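Local structure of AlyGC (Glaciecola chathamensis, 5GKD) at residues A[65-69]-A[89-95]; A[11-15]-A[34-40]; A[109-115]-A[139-145]; A[1-6]-A[21-27]. The protein cleaves alginate as a polysaccharide lyase of family 6, probably by calcium-assisted beta-elimination within a right-handed parallel beta-helix. One frame throughout, in Å; residues are numbered along the deposited sequence.

Contact 1: residues A[65-69]-A[89-95]. With PO4 (phosphate ion), chain I; PO4 (phosphate ion), chain G.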
loop_
_atom_site.group_PDB
_atom_site.type_symbol
_atom_site.label_atom_id
_atom_site.label_comp_id
_atom_site.label_asym_id
_atom_site.label_seq_id
_atom_site.Cartn_x
_atom_site.Cartn_y
_atom_site.Cartn_z
ATOM N N ASN A 65 8.217 19.911 16.947
ATOM C CA ASN A 65 7.680 19.305 18.160
ATOM C C ASN A 65 8.214 20.098 19.348
ATOM O O ASN A 65 8.919 21.095 19.182
ATOM C CB ASN A 65 8.011 17.808 18.236
ATOM C CG ASN A 65 9.512 17.522 18.339
ATOM O OD1 ASN A 65 10.301 18.382 18.705
ATOM N ND2 ASN A 65 9.897 16.295 18.016
ATOM N N LEU A 66 7.855 19.661 20.552
ATOM C CA LEU A 66 8.210 20.383 21.770
ATOM C C LEU A 66 8.491 19.401 22.896
ATOM O O LEU A 66 7.706 18.476 23.131
ATOM C CB LEU A 66 7.099 21.353 22.184
ATOM C CG LEU A 66 7.163 21.980 23.585
ATOM C CD1 LEU A 66 8.404 22.831 23.754
ATOM C CD2 LEU A 66 5.916 22.802 23.862
ATOM N N ARG A 67 9.617 19.595 23.574
ATOM C CA ARG A 67 9.959 18.821 24.758
ATOM C C ARG A 67 10.259 19.785 25.890
ATOM O O ARG A 67 10.972 20.771 25.691
ATOM C CB ARG A 67 11.151 17.894 24.503
ATOM C CG ARG A 67 10.815 16.694 23.610
ATOM C CD ARG A 67 12.031 15.848 23.298
ATOM N NE ARG A 67 13.009 16.583 22.504
ATOM C CZ ARG A 67 14.301 16.281 22.414
ATOM N NH1 ARG A 67 14.806 15.252 23.096
ATOM N NH2 ARG A 67 15.093 17.022 21.649
ATOM N N LEU A 68 9.671 19.530 27.056
ATOM C CA LEU A 68 9.987 20.252 28.282
ATOM C C LEU A 68 10.865 19.379 29.167
ATOM O O LEU A 68 10.626 18.179 29.286
ATOM C CB LEU A 68 8.723 20.634 29.058
ATOM C CG LEU A 68 7.825 21.725 28.498
ATOM C CD1 LEU A 68 6.957 21.173 27.369
ATOM C CD2 LEU A 68 6.957 22.363 29.591
ATOM N N ALA A 69 11.873 19.980 29.790
ATOM C CA ALA A 69 12.760 19.227 30.675
ATOM C C ALA A 69 13.258 20.137 31.788
ATOM O O ALA A 69 13.660 21.269 31.515
ATOM C CB ALA A 69 13.937 18.635 29.886
ATOM N N GLU A 89 5.948 11.982 19.732
ATOM C CA GLU A 89 5.018 12.903 20.377
ATOM C C GLU A 89 5.230 14.310 19.845
ATOM O O GLU A 89 6.352 14.703 19.541
ATOM C CB GLU A 89 5.191 12.955 21.905
ATOM C CG GLU A 89 5.444 11.642 22.588
ATOM C CD GLU A 89 6.874 11.165 22.495
ATOM O OE1 GLU A 89 7.795 12.009 22.430
ATOM O OE2 GLU A 89 7.066 9.931 22.488
ATOM N N VAL A 90 4.147 15.080 19.795
ATOM C CA VAL A 90 4.258 16.502 19.473
ATOM C C VAL A 90 4.750 17.294 20.673
ATOM O O VAL A 90 5.704 18.072 20.566
ATOM C CB VAL A 90 2.910 17.043 18.976
ATOM C CG1 VAL A 90 3.059 18.501 18.567
ATOM C CG2 VAL A 90 2.410 16.196 17.831
ATOM N N ILE A 91 4.085 17.133 21.819
ATOM C CA ILE A 91 4.429 17.802 23.070
ATOM C C ILE A 91 4.702 16.742 24.130
ATOM O O ILE A 91 3.818 15.944 24.457
ATOM C CB ILE A 91 3.308 18.725 23.553
ATOM C CG1 ILE A 91 2.962 19.779 22.511
ATOM C CG2 ILE A 91 3.700 19.380 24.888
ATOM C CD1 ILE A 91 1.832 20.661 22.966
ATOM N N ALA A 92 5.899 16.761 24.702
ATOM C CA ALA A 92 6.277 15.808 25.741
ATOM C C ALA A 92 6.862 16.536 26.937
ATOM O O ALA A 92 7.706 17.428 26.783
ATOM C CB ALA A 92 7.293 14.797 25.228
ATOM N N PHE A 93 6.424 16.141 28.132
ATOM C CA PHE A 93 6.936 16.695 29.377
ATOM C C PHE A 93 8.198 15.962 29.822
ATOM O O PHE A 93 8.340 15.557 30.981
ATOM C CB PHE A 93 5.857 16.635 30.458
ATOM C CG PHE A 93 4.789 17.684 30.319
ATOM C CD1 PHE A 93 3.759 17.535 29.397
ATOM C CD2 PHE A 93 4.788 18.797 31.142
ATOM C CE1 PHE A 93 2.779 18.491 29.283
ATOM C CE2 PHE A 93 3.795 19.751 31.037
ATOM C CZ PHE A 93 2.799 19.599 30.098
ATOM N N ARG A 94 9.114 15.764 28.885
ATOM C CA ARG A 94 10.417 15.183 29.166
ATOM C C ARG A 94 11.332 15.472 27.987
ATOM O O ARG A 94 10.874 15.724 26.865
ATOM C CB ARG A 94 10.339 13.667 29.403
ATOM C CG ARG A 94 10.173 12.895 28.122
ATOM C CD ARG A 94 10.025 11.400 28.314
ATOM N NE ARG A 94 9.889 10.767 27.016
ATOM C CZ ARG A 94 9.932 9.456 26.797
ATOM N NH1 ARG A 94 9.793 9.004 25.566
ATOM N NH2 ARG A 94 10.099 8.599 27.797
ATOM N N ARG A 95 12.638 15.436 28.260
ATOM C CA ARG A 95 13.616 15.299 27.195
ATOM C C ARG A 95 13.675 13.860 26.692
ATOM O O ARG A 95 13.623 13.614 25.484
ATOM C CB ARG A 95 15.001 15.735 27.681
ATOM C CG ARG A 95 16.094 15.510 26.636
ATOM C CD ARG A 95 17.432 16.056 27.102
ATOM N NE ARG A 95 18.406 16.000 26.027
ATOM C CZ ARG A 95 19.549 16.680 26.003
ATOM N NH1 ARG A 95 19.875 17.479 27.007
ATOM N NH2 ARG A 95 20.364 16.558 24.963
HETATM P P PO4 I . 18.345 15.148 22.240
HETATM O O1 PO4 I . 17.633 16.093 21.301
HETATM O O2 PO4 I . 19.683 15.731 22.631
HETATM O O3 PO4 I . 17.537 14.909 23.495
HETATM O O4 PO4 I . 18.544 13.839 21.526
HETATM P P PO4 G . 7.855 5.919 25.909
HETATM O O1 PO4 G . 7.390 6.626 27.162
HETATM O O2 PO4 G . 9.320 6.179 25.623
HETATM O O3 PO4 G . 7.001 6.406 24.763
HETATM O O4 PO4 G . 7.686 4.427 26.071
HETATM O O HOH W 1 7.891 16.108 21.620
#

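Contact 2: residues A[11-15]-A[34-40]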
loop_
_atom_site.group_PDB
_atom_site.type_symbol
_atom_site.label_atom_id
_atom_site.label_comp_id
_atom_site.label_asym_id
_atom_site.label_seq_id
_atom_site.Cartn_x
_atom_site.Cartn_y
_atom_site.Cartn_z
ATOM N N TYR A 11 17.296 31.053 19.556
ATOM C CA TYR A 11 16.621 30.366 20.643
ATOM C C TYR A 11 17.616 29.621 21.523
ATOM O O TYR A 11 17.563 29.723 22.749
ATOM C CB TYR A 11 15.565 29.410 20.101
ATOM C CG TYR A 11 15.120 28.438 21.164
ATOM C CD1 TYR A 11 14.124 28.777 22.066
ATOM C CD2 TYR A 11 15.712 27.198 21.279
ATOM C CE1 TYR A 11 13.720 27.900 23.038
ATOM C CE2 TYR A 11 15.330 26.325 22.253
ATOM C CZ TYR A 11 14.328 26.673 23.125
ATOM O OH TYR A 11 13.966 25.771 24.084
ATOM N N ASP A 12 18.518 28.847 20.916
ATOM C CA ASP A 12 19.526 28.138 21.700
ATOM C C ASP A 12 20.283 29.090 22.610
ATOM O O ASP A 12 20.535 28.781 23.781
ATOM C CB ASP A 12 20.529 27.415 20.785
ATOM C CG ASP A 12 19.916 26.240 20.031
ATOM O OD1 ASP A 12 18.911 25.661 20.500
ATOM O OD2 ASP A 12 20.458 25.895 18.965
ATOM N N GLN A 13 20.667 30.253 22.078
ATOM C CA GLN A 13 21.497 31.170 22.847
ATOM C C GLN A 13 20.691 31.841 23.946
ATOM O O GLN A 13 21.194 32.026 25.056
ATOM C CB GLN A 13 22.153 32.200 21.923
ATOM C CG GLN A 13 23.257 31.598 21.037
ATOM C CD GLN A 13 23.192 32.018 19.546
ATOM O OE1 GLN A 13 22.821 33.139 19.201
ATOM N NE2 GLN A 13 23.565 31.103 18.677
ATOM N N ALA A 14 19.433 32.184 23.671
ATOM C CA ALA A 14 18.589 32.725 24.730
ATOM C C ALA A 14 18.379 31.704 25.844
ATOM O O ALA A 14 18.439 32.054 27.024
ATOM C CB ALA A 14 17.246 33.179 24.166
ATOM N N LEU A 15 18.143 30.434 25.486
ATOM C CA LEU A 15 17.924 29.404 26.498
ATOM C C LEU A 15 19.131 29.274 27.415
ATOM O O LEU A 15 18.983 29.067 28.618
ATOM C CB LEU A 15 17.617 28.058 25.836
ATOM C CG LEU A 15 17.312 26.890 26.786
ATOM C CD1 LEU A 15 16.001 27.129 27.503
ATOM C CD2 LEU A 15 17.295 25.538 26.080
ATOM N N PHE A 34 10.997 22.841 13.402
ATOM C CA PHE A 34 11.591 23.321 14.646
ATOM C C PHE A 34 11.288 22.319 15.759
ATOM O O PHE A 34 10.191 22.322 16.319
ATOM C CB PHE A 34 11.052 24.706 14.991
ATOM C CG PHE A 34 11.805 25.402 16.098
ATOM C CD1 PHE A 34 13.040 24.934 16.525
ATOM C CD2 PHE A 34 11.277 26.523 16.711
ATOM C CE1 PHE A 34 13.728 25.580 17.526
ATOM C CE2 PHE A 34 11.971 27.159 17.729
ATOM C CZ PHE A 34 13.192 26.686 18.131
ATOM N N GLU A 35 12.277 21.487 16.097
ATOM C CA GLU A 35 12.192 20.565 17.232
ATOM C C GLU A 35 12.656 21.302 18.483
ATOM O O GLU A 35 13.853 21.433 18.729
ATOM C CB GLU A 35 13.034 19.318 16.982
ATOM C CG GLU A 35 12.516 18.445 15.867
ATOM C CD GLU A 35 13.361 17.200 15.634
ATOM O OE1 GLU A 35 13.315 16.266 16.467
ATOM O OE2 GLU A 35 14.051 17.147 14.604
ATOM N N VAL A 36 11.704 21.781 19.279
ATOM C CA VAL A 36 11.987 22.638 20.421
ATOM C C VAL A 36 12.314 21.765 21.623
ATOM O O VAL A 36 11.511 20.920 22.016
ATOM C CB VAL A 36 10.798 23.558 20.734
ATOM C CG1 VAL A 36 11.095 24.409 21.958
ATOM C CG2 VAL A 36 10.445 24.418 19.520
ATOM N N LEU A 37 13.487 21.967 22.211
ATOM C CA LEU A 37 13.838 21.364 23.491
ATOM C C LEU A 37 13.942 22.504 24.489
ATOM O O LEU A 37 14.902 23.282 24.455
ATOM C CB LEU A 37 15.135 20.558 23.417
ATOM C CG LEU A 37 15.680 20.001 24.746
ATOM C CD1 LEU A 37 14.618 19.189 25.461
ATOM C CD2 LEU A 37 16.945 19.164 24.542
ATOM N N PHE A 38 12.929 22.618 25.348
ATOM C CA PHE A 38 12.828 23.665 26.359
ATOM C C PHE A 38 13.292 23.044 27.666
ATOM O O PHE A 38 12.504 22.476 28.420
ATOM C CB PHE A 38 11.403 24.184 26.461
ATOM C CG PHE A 38 11.255 25.390 27.347
ATOM C CD1 PHE A 38 12.222 26.372 27.371
ATOM C CD2 PHE A 38 10.142 25.549 28.130
ATOM C CE1 PHE A 38 12.066 27.479 28.180
ATOM C CE2 PHE A 38 9.983 26.663 28.931
ATOM C CZ PHE A 38 10.937 27.617 28.964
ATOM N N GLU A 39 14.586 23.150 27.929
ATOM C CA GLU A 39 15.221 22.500 29.067
ATOM C C GLU A 39 15.884 23.584 29.890
ATOM O O GLU A 39 16.890 24.170 29.463
ATOM C CB GLU A 39 16.231 21.441 28.618
ATOM C CG GLU A 39 17.054 20.876 29.768
ATOM C CD GLU A 39 17.794 19.623 29.393
ATOM O OE1 GLU A 39 17.974 18.758 30.274
ATOM O OE2 GLU A 39 18.202 19.507 28.220
ATOM N N ALA A 40 15.305 23.850 31.053
ATOM C CA ALA A 40 15.712 24.938 31.916
ATOM C C ALA A 40 15.195 24.649 33.318
ATOM O O ALA A 40 14.471 23.681 33.556
ATOM C CB ALA A 40 15.184 26.278 31.397
#

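Contact 3: residues A[109-115]-A[139-145]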
loop_
_atom_site.group_PDB
_atom_site.type_symbol
_atom_site.label_atom_id
_atom_site.label_comp_id
_atom_site.label_asym_id
_atom_site.label_seq_id
_atom_site.Cartn_x
_atom_site.Cartn_y
_atom_site.Cartn_z
ATOM N N VAL A 109 -1.894 26.571 24.011
ATOM C CA VAL A 109 -1.320 26.172 22.740
ATOM C C VAL A 109 -2.323 25.332 21.961
ATOM O O VAL A 109 -3.119 24.565 22.515
ATOM C CB VAL A 109 0.056 25.471 22.846
ATOM C CG1 VAL A 109 0.684 25.623 24.197
ATOM C CG2 VAL A 109 0.038 24.046 22.339
ATOM N N VAL A 110 -2.285 25.530 20.648
ATOM C CA VAL A 110 -3.179 24.904 19.694
ATOM C C VAL A 110 -2.400 23.825 18.958
ATOM O O VAL A 110 -1.268 24.061 18.520
ATOM C CB VAL A 110 -3.729 25.938 18.695
ATOM C CG1 VAL A 110 -4.551 25.262 17.627
ATOM C CG2 VAL A 110 -4.517 27.033 19.399
ATOM N N ILE A 111 -3.004 22.656 18.799
ATOM C CA ILE A 111 -2.559 21.679 17.821
ATOM C C ILE A 111 -3.735 21.405 16.899
ATOM O O ILE A 111 -4.772 20.899 17.345
ATOM C CB ILE A 111 -2.059 20.382 18.467
ATOM C CG1 ILE A 111 -0.961 20.688 19.494
ATOM C CG2 ILE A 111 -1.596 19.424 17.364
ATOM C CD1 ILE A 111 -0.363 19.453 20.160
ATOM N N ASP A 112 -3.573 21.730 15.620
ATOM C CA ASP A 112 -4.673 21.755 14.656
ATOM C C ASP A 112 -4.289 20.891 13.462
ATOM O O ASP A 112 -3.490 21.305 12.611
ATOM C CB ASP A 112 -4.969 23.192 14.231
ATOM C CG ASP A 112 -6.139 23.295 13.292
ATOM O OD1 ASP A 112 -6.663 22.258 12.859
ATOM O OD2 ASP A 112 -6.537 24.427 12.970
ATOM N N ASN A 113 -4.848 19.689 13.412
ATOM C CA ASN A 113 -4.686 18.802 12.269
ATOM C C ASN A 113 -3.217 18.569 11.926
ATOM O O ASN A 113 -2.838 18.475 10.760
ATOM C CB ASN A 113 -5.457 19.339 11.060
ATOM C CG ASN A 113 -6.911 18.939 11.107
ATOM O OD1 ASN A 113 -7.275 17.860 10.651
ATOM N ND2 ASN A 113 -7.739 19.781 11.712
ATOM N N PHE A 114 -2.395 18.446 12.963
ATOM C CA PHE A 114 -0.961 18.150 12.892
ATOM C C PHE A 114 -0.709 16.646 12.775
ATOM O O PHE A 114 0.061 16.062 13.546
ATOM C CB PHE A 114 -0.298 18.721 14.143
ATOM C CG PHE A 114 1.140 19.088 13.987
ATOM C CD1 PHE A 114 1.509 20.173 13.208
ATOM C CD2 PHE A 114 2.115 18.410 14.691
ATOM C CE1 PHE A 114 2.836 20.546 13.104
ATOM C CE2 PHE A 114 3.452 18.777 14.603
ATOM C CZ PHE A 114 3.816 19.843 13.795
ATOM N N SER A 115 -1.372 15.998 11.820
ATOM C CA SER A 115 -1.441 14.543 11.785
ATOM C C SER A 115 -0.373 13.948 10.887
ATOM O O SER A 115 -0.072 14.484 9.820
ATOM C CB SER A 115 -2.805 14.062 11.280
ATOM O OG SER A 115 -3.816 14.432 12.162
ATOM N N HIS A 139 -6.004 23.644 22.959
ATOM C CA HIS A 139 -6.970 23.471 21.870
ATOM C C HIS A 139 -6.396 22.425 20.913
ATOM O O HIS A 139 -5.495 22.733 20.122
ATOM C CB HIS A 139 -7.215 24.818 21.198
ATOM C CG HIS A 139 -8.112 24.787 19.999
ATOM N ND1 HIS A 139 -9.117 25.712 19.812
ATOM C CD2 HIS A 139 -8.111 24.004 18.893
ATOM C CE1 HIS A 139 -9.723 25.477 18.661
ATOM N NE2 HIS A 139 -9.124 24.451 18.079
ATOM N N LEU A 140 -6.911 21.194 20.996
ATOM C CA LEU A 140 -6.436 20.066 20.204
ATOM C C LEU A 140 -7.562 19.560 19.317
ATOM O O LEU A 140 -8.553 19.017 19.817
ATOM C CB LEU A 140 -5.942 18.931 21.094
ATOM C CG LEU A 140 -5.021 19.389 22.215
ATOM C CD1 LEU A 140 -4.593 18.212 23.070
ATOM C CD2 LEU A 140 -3.817 20.084 21.594
ATOM N N VAL A 141 -7.384 19.664 18.005
ATOM C CA VAL A 141 -8.433 19.281 17.076
ATOM C C VAL A 141 -7.840 18.538 15.885
ATOM O O VAL A 141 -6.761 18.878 15.385
ATOM C CB VAL A 141 -9.243 20.514 16.620
ATOM C CG1 VAL A 141 -8.335 21.514 15.912
ATOM C CG2 VAL A 141 -10.400 20.086 15.763
ATOM N N GLY A 142 -8.542 17.504 15.446
ATOM C CA GLY A 142 -8.276 16.903 14.160
ATOM C C GLY A 142 -7.222 15.818 14.089
ATOM O O GLY A 142 -6.647 15.629 13.020
ATOM N N LYS A 143 -6.938 15.095 15.162
ATOM C CA LYS A 143 -5.982 13.996 15.039
ATOM C C LYS A 143 -6.613 12.850 14.260
ATOM O O LYS A 143 -7.650 12.321 14.664
ATOM C CB LYS A 143 -5.506 13.516 16.405
ATOM C CG LYS A 143 -4.405 12.465 16.322
ATOM C CD LYS A 143 -3.789 12.205 17.699
ATOM C CE LYS A 143 -2.424 11.485 17.604
ATOM N NZ LYS A 143 -2.461 10.090 17.049
ATOM N N ARG A 144 -5.997 12.467 13.136
ATOM C CA ARG A 144 -6.608 11.492 12.243
ATOM C C ARG A 144 -5.977 10.113 12.326
ATOM O O ARG A 144 -6.539 9.160 11.781
ATOM C CB ARG A 144 -6.546 11.952 10.779
ATOM C CG ARG A 144 -6.422 13.420 10.532
ATOM C CD ARG A 144 -7.669 14.242 10.828
ATOM N NE ARG A 144 -8.730 14.106 9.868
ATOM C CZ ARG A 144 -9.545 15.086 9.491
ATOM N NH1 ARG A 144 -9.414 16.326 9.950
ATOM N NH2 ARG A 144 -10.488 14.811 8.630
ATOM N N ASN A 145 -4.841 9.981 12.984
ATOM C CA ASN A 145 -4.058 8.763 12.922
ATOM C C ASN A 145 -4.118 8.030 14.250
ATOM O O ASN A 145 -4.526 8.572 15.273
ATOM C CB ASN A 145 -2.607 9.081 12.569
ATOM C CG ASN A 145 -1.909 9.831 13.658
ATOM O OD1 ASN A 145 -2.433 10.822 14.171
ATOM N ND2 ASN A 145 -0.717 9.355 14.042
#

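Contact 4: residues A[1-6]-A[21-27]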
loop_
_atom_site.group_PDB
_atom_site.type_symbol
_atom_site.label_atom_id
_atom_site.label_comp_id
_atom_site.label_asym_id
_atom_site.label_seq_id
_atom_site.Cartn_x
_atom_site.Cartn_y
_atom_site.Cartn_z
ATOM N N ALA A 1 13.206 39.040 32.524
ATOM C CA ALA A 1 13.520 39.826 31.327
ATOM C C ALA A 1 13.057 39.102 30.059
ATOM O O ALA A 1 13.048 37.875 30.020
ATOM C CB ALA A 1 15.008 40.106 31.264
ATOM N N ASP A 2 12.682 39.862 29.029
ATOM C CA ASP A 2 12.160 39.312 27.781
ATOM C C ASP A 2 13.285 39.140 26.770
ATOM O O ASP A 2 14.040 40.078 26.524
ATOM C CB ASP A 2 11.073 40.212 27.192
ATOM C CG ASP A 2 9.802 40.202 28.000
ATOM O OD1 ASP A 2 9.684 39.359 28.911
ATOM O OD2 ASP A 2 8.917 41.033 27.719
ATOM N N LEU A 3 13.366 37.954 26.169
ATOM C CA LEU A 3 14.426 37.539 25.248
ATOM C C LEU A 3 13.782 37.157 23.909
ATOM O O LEU A 3 13.434 35.995 23.675
ATOM C CB LEU A 3 15.233 36.369 25.842
ATOM C CG LEU A 3 16.180 36.558 27.053
ATOM C CD1 LEU A 3 15.514 37.204 28.234
ATOM C CD2 LEU A 3 16.760 35.230 27.508
ATOM N N LEU A 4 13.620 38.145 23.038
ATOM C CA LEU A 4 13.056 37.927 21.712
ATOM C C LEU A 4 14.064 37.187 20.839
ATOM O O LEU A 4 15.230 37.581 20.764
ATOM C CB LEU A 4 12.705 39.277 21.078
ATOM C CG LEU A 4 11.520 39.477 20.126
ATOM C CD1 LEU A 4 11.869 40.488 19.033
ATOM C CD2 LEU A 4 10.994 38.186 19.541
ATOM N N VAL A 5 13.619 36.118 20.172
ATOM C CA VAL A 5 14.479 35.326 19.296
ATOM C C VAL A 5 13.770 35.078 17.969
ATOM O O VAL A 5 12.545 34.926 17.919
ATOM C CB VAL A 5 14.891 33.995 19.951
ATOM C CG1 VAL A 5 15.710 34.267 21.196
ATOM C CG2 VAL A 5 13.667 33.130 20.272
ATOM N N LYS A 6 14.540 35.050 16.886
ATOM C CA LYS A 6 13.969 34.934 15.554
ATOM C C LYS A 6 14.493 33.741 14.770
ATOM O O LYS A 6 14.085 33.564 13.619
ATOM C CB LYS A 6 14.223 36.225 14.753
ATOM C CG LYS A 6 13.579 37.474 15.355
ATOM C CD LYS A 6 13.926 38.743 14.601
ATOM C CE LYS A 6 13.292 39.971 15.262
ATOM N NZ LYS A 6 13.736 41.234 14.600
ATOM N N GLY A 21 12.381 33.787 35.988
ATOM C CA GLY A 21 11.695 35.031 35.715
ATOM C C GLY A 21 11.797 35.522 34.285
ATOM O O GLY A 21 11.075 36.453 33.920
ATOM N N ASP A 22 12.672 34.947 33.470
ATOM C CA ASP A 22 12.786 35.401 32.093
ATOM C C ASP A 22 11.767 34.709 31.192
ATOM O O ASP A 22 11.333 33.584 31.459
ATOM C CB ASP A 22 14.192 35.155 31.556
ATOM C CG ASP A 22 15.247 36.015 32.245
ATOM O OD1 ASP A 22 14.929 37.072 32.825
ATOM O OD2 ASP A 22 16.412 35.617 32.190
ATOM N N ASP A 23 11.380 35.416 30.125
ATOM C CA ASP A 23 10.533 34.905 29.047
ATOM C C ASP A 23 11.353 34.830 27.761
ATOM O O ASP A 23 11.920 35.836 27.324
ATOM C CB ASP A 23 9.314 35.805 28.810
ATOM C CG ASP A 23 8.343 35.802 29.968
ATOM O OD1 ASP A 23 8.772 35.506 31.102
ATOM O OD2 ASP A 23 7.148 36.092 29.748
ATOM N N ILE A 24 11.416 33.650 27.163
ATOM C CA ILE A 24 11.958 33.485 25.823
ATOM C C ILE A 24 10.790 33.619 24.857
ATOM O O ILE A 24 9.796 32.901 24.976
ATOM C CB ILE A 24 12.659 32.129 25.671
ATOM C CG1 ILE A 24 13.796 32.019 26.687
ATOM C CG2 ILE A 24 13.147 31.944 24.234
ATOM C CD1 ILE A 24 14.478 30.693 26.716
ATOM N N ILE A 25 10.890 34.552 23.921
ATOM C CA ILE A 25 9.770 34.937 23.070
ATOM C C ILE A 25 10.091 34.551 21.628
ATOM O O ILE A 25 11.006 35.111 21.008
ATOM C CB ILE A 25 9.467 36.435 23.185
ATOM C CG1 ILE A 25 9.123 36.809 24.627
ATOM C CG2 ILE A 25 8.336 36.813 22.259
ATOM C CD1 ILE A 25 8.819 38.292 24.791
ATOM N N LEU A 26 9.334 33.600 21.086
ATOM C CA LEU A 26 9.435 33.266 19.671
ATOM C C LEU A 26 8.736 34.346 18.858
ATOM O O LEU A 26 7.533 34.568 19.027
ATOM C CB LEU A 26 8.816 31.902 19.371
ATOM C CG LEU A 26 9.344 30.658 20.080
ATOM C CD1 LEU A 26 8.676 29.396 19.500
ATOM C CD2 LEU A 26 10.872 30.590 20.027
ATOM N N ALA A 27 9.495 35.008 17.986
ATOM C CA ALA A 27 8.973 36.073 17.148
ATOM C C ALA A 27 7.871 35.561 16.223
ATOM O O ALA A 27 7.905 34.429 15.746
ATOM C CB ALA A 27 10.110 36.690 16.314
HETATM O O HOH W 2 10.195 38.908 31.692
HETATM O O HOH W 3 7.160 38.906 29.575
#

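Contact 1: residues A[65-69]-A[89-95]
Arg67 and Arg95, on neighbouring rungs, grip one phosphate ion between them through four hydrogen bonds, across a parallel strand pair of the right-handed beta-helix found in the pectate lyase-like clan. Arg67 gives NH1 to phosphate O3 and NH2 to phosphate O1, the latter at 2.7 Å. Arg95 approaches the same anion, probably from the crystallisation liquor, with NE, bonded to O3, and with NH2, 2.6 Å from O2. Besides its phosphate bond, Arg67 NH1 donates to the backbone O of Arg95, 3.1 Å away and close to the guanidinium plane; the chain bends at chi3 (-65°), which brings NH1 beside that carbonyl. Arg95, extended from CG to NE, has a further partner in Glu39, which takes its NH1 in a salt bridge.

Beneath these charges the backbones pair Leu66 with Ile91 and Arg67 with Ala92. Leu66 N donates to Val90 O, Ala92 N to Leu66 O and Leu68 N to Ala92 O. Inside the coil, Leu66 CD2 lies 4.2 Å from Ile91 CG2, and Leu68 CD2 meets the Phe93 ring obliquely at CE2. Phe93 centres an inverse gamma turn, just before the chain turns its corner at Arg95. Arg94, the residue after Phe93, sends its extended chain to a separate phosphate, with its NH1 2.9 Å from O2.

Contact 2: residues A[11-15]-A[34-40]
Tyr11 offers its ring face to the edge of Phe34 in a T-shaped stack, where the helix that caps the N-terminal end of the parallel beta-helix packs on strand 35-40. The ring centroids are 5.7 Å apart with the planes at 84°, and Phe34 CZ points at the tyrosine ring near CG. A face of the Phe34 ring is covered from within its own segment: Val36 CG2 sits over its centre, which probably helps hold the ring's tilt. Val36 CG1, the other branch, turns to Tyr11 and meets CZ at 4.1 Å.

Helix and strand run nearly parallel, 9° between their axes, so successive turns of the helix meet successive parts of the strand. With CG anti to the backbone N (chi1 165°), the Tyr11 ring reaches down to the strand and places its hydroxyl beside the backbone. One turn later, Leu15 puts CD1 against Phe38 CD1 at 3.9 Å and against Ala40 CB, while CD2 lies over the backbone near Leu37 O. Phe38 also packs on strands 48-52 and 73-81, so Leu15 rests on a residue of the coil's interior. The polar link in this apolar patch is Tyr11 OH donating to Leu37 O at 2.7 Å; the hydroxyl stands above the carbonyl plane, yet the acceptor lies at the edge of the tyrosine ring.

Contact 3: residues A[109-115]-A[139-145]
Backbone hydrogen bonds join Val109, Ile111 and Asn113 to His139 and Val141 in a parallel ladder, two successive rungs of one face of the beta-helix. His139 N donates to Val109 O, Ile111 N to His139 O, Val141 N to Ile111 O and Asn113 N to Val141 O, the last at 2.9 Å.

Apolar and aromatic contacts follow the ladder as like-facing stacks. Ile111 and Leu140 lie side by side, with Leu140 CD2 against Ile111 CG1 at 3.6 Å, inside the coil beside Trp125 and Val126. On the opposite face Val110 stands next to His139, whose ring meets Tyr170 and Tyr427 edge-to-face.

Side-chain polar contacts take over where the strands end. The carboxylate of Asp112 touches Val141 CG1, and its OD2 is hydrogen-bonded to Tyr427 OH. Asn113 ND2 gives an almost straight bond (176°) to Asp112 OD1, 2.9 Å away and in the amide plane, which fixes the rotation of the amide. Its OD1 is thereby presented to Arg144 NH1 at 2.7 Å. That bond lies in the carbonyl plane but is bent at the hydrogen (134°) and tilted from the guanidinium plane; the amide and guanidinium planes are inclined at 49°. Ser115 OG accepts from Arg144 N at 3.1 Å. The Asp112 charge would probably polarise the Asn113 amide, strengthening OD1 as an acceptor for the arginine and tying the two turns together after the ladder stops.

Contact 4: residues A[1-6]-A[21-27]
Ala1 N, the chain's amino terminus, is gripped by Asp22 OD1 in a 2.6 Å salt bridge and by a water at 3.1 Å. The amino group meets Asp22 OD1 on its anti side, somewhat out of the carboxylate plane, and the same water donates to Asp2 OD1. A second water spans Asp2 OD1 and Asp23 OD2, weakly at the latter, which probably eases the approach of two carboxylates that stand side by side, 4.2 Å between those atoms. Asp23 is also held by Arg51.

From there the parallel ladder runs through Asp23 N to Ala1 O, Leu3 N to Asp23 O, Ile25 N to Leu3 O, Val5 N to Ile25 O and Ala27 N to Val5 O. Leu4 CD2 reaches Ala27 CB at 3.7 Å; Val5 CG2 touches Leu26 CD2 at 3.8 Å on the other face. Strand 2-5, helix 8-17 and strand 23-26 form a beta-alpha-beta unit: Leu3 and Val5 pack under the helix at Ala14, and strand 23-26 passes the ladder on to strand 48-52.

In the fold
All four contacts belong to the N-terminal part of the first beta-helix, stacked from its cap downward. Contacts 4 and 2 alternate along the chain and touch: helix 8-17, half of contact 2, links the two strands of contact 4, Ala14 CB meeting Val5 CG1 at 3.5 Å. Strands 35-41 and 65-69 are neighbours in one parallel ladder, so contact 2 leads into contact 1, with centres about 11 Å apart. Contact 3 comes later in the chain on another face, its centre about 16 Å from that of contact 1; Ile91 and Ile111 join them through the interior. Contact follows contact from the capped end (4 to 2 to 1 to 3), consistent with a continuous interior.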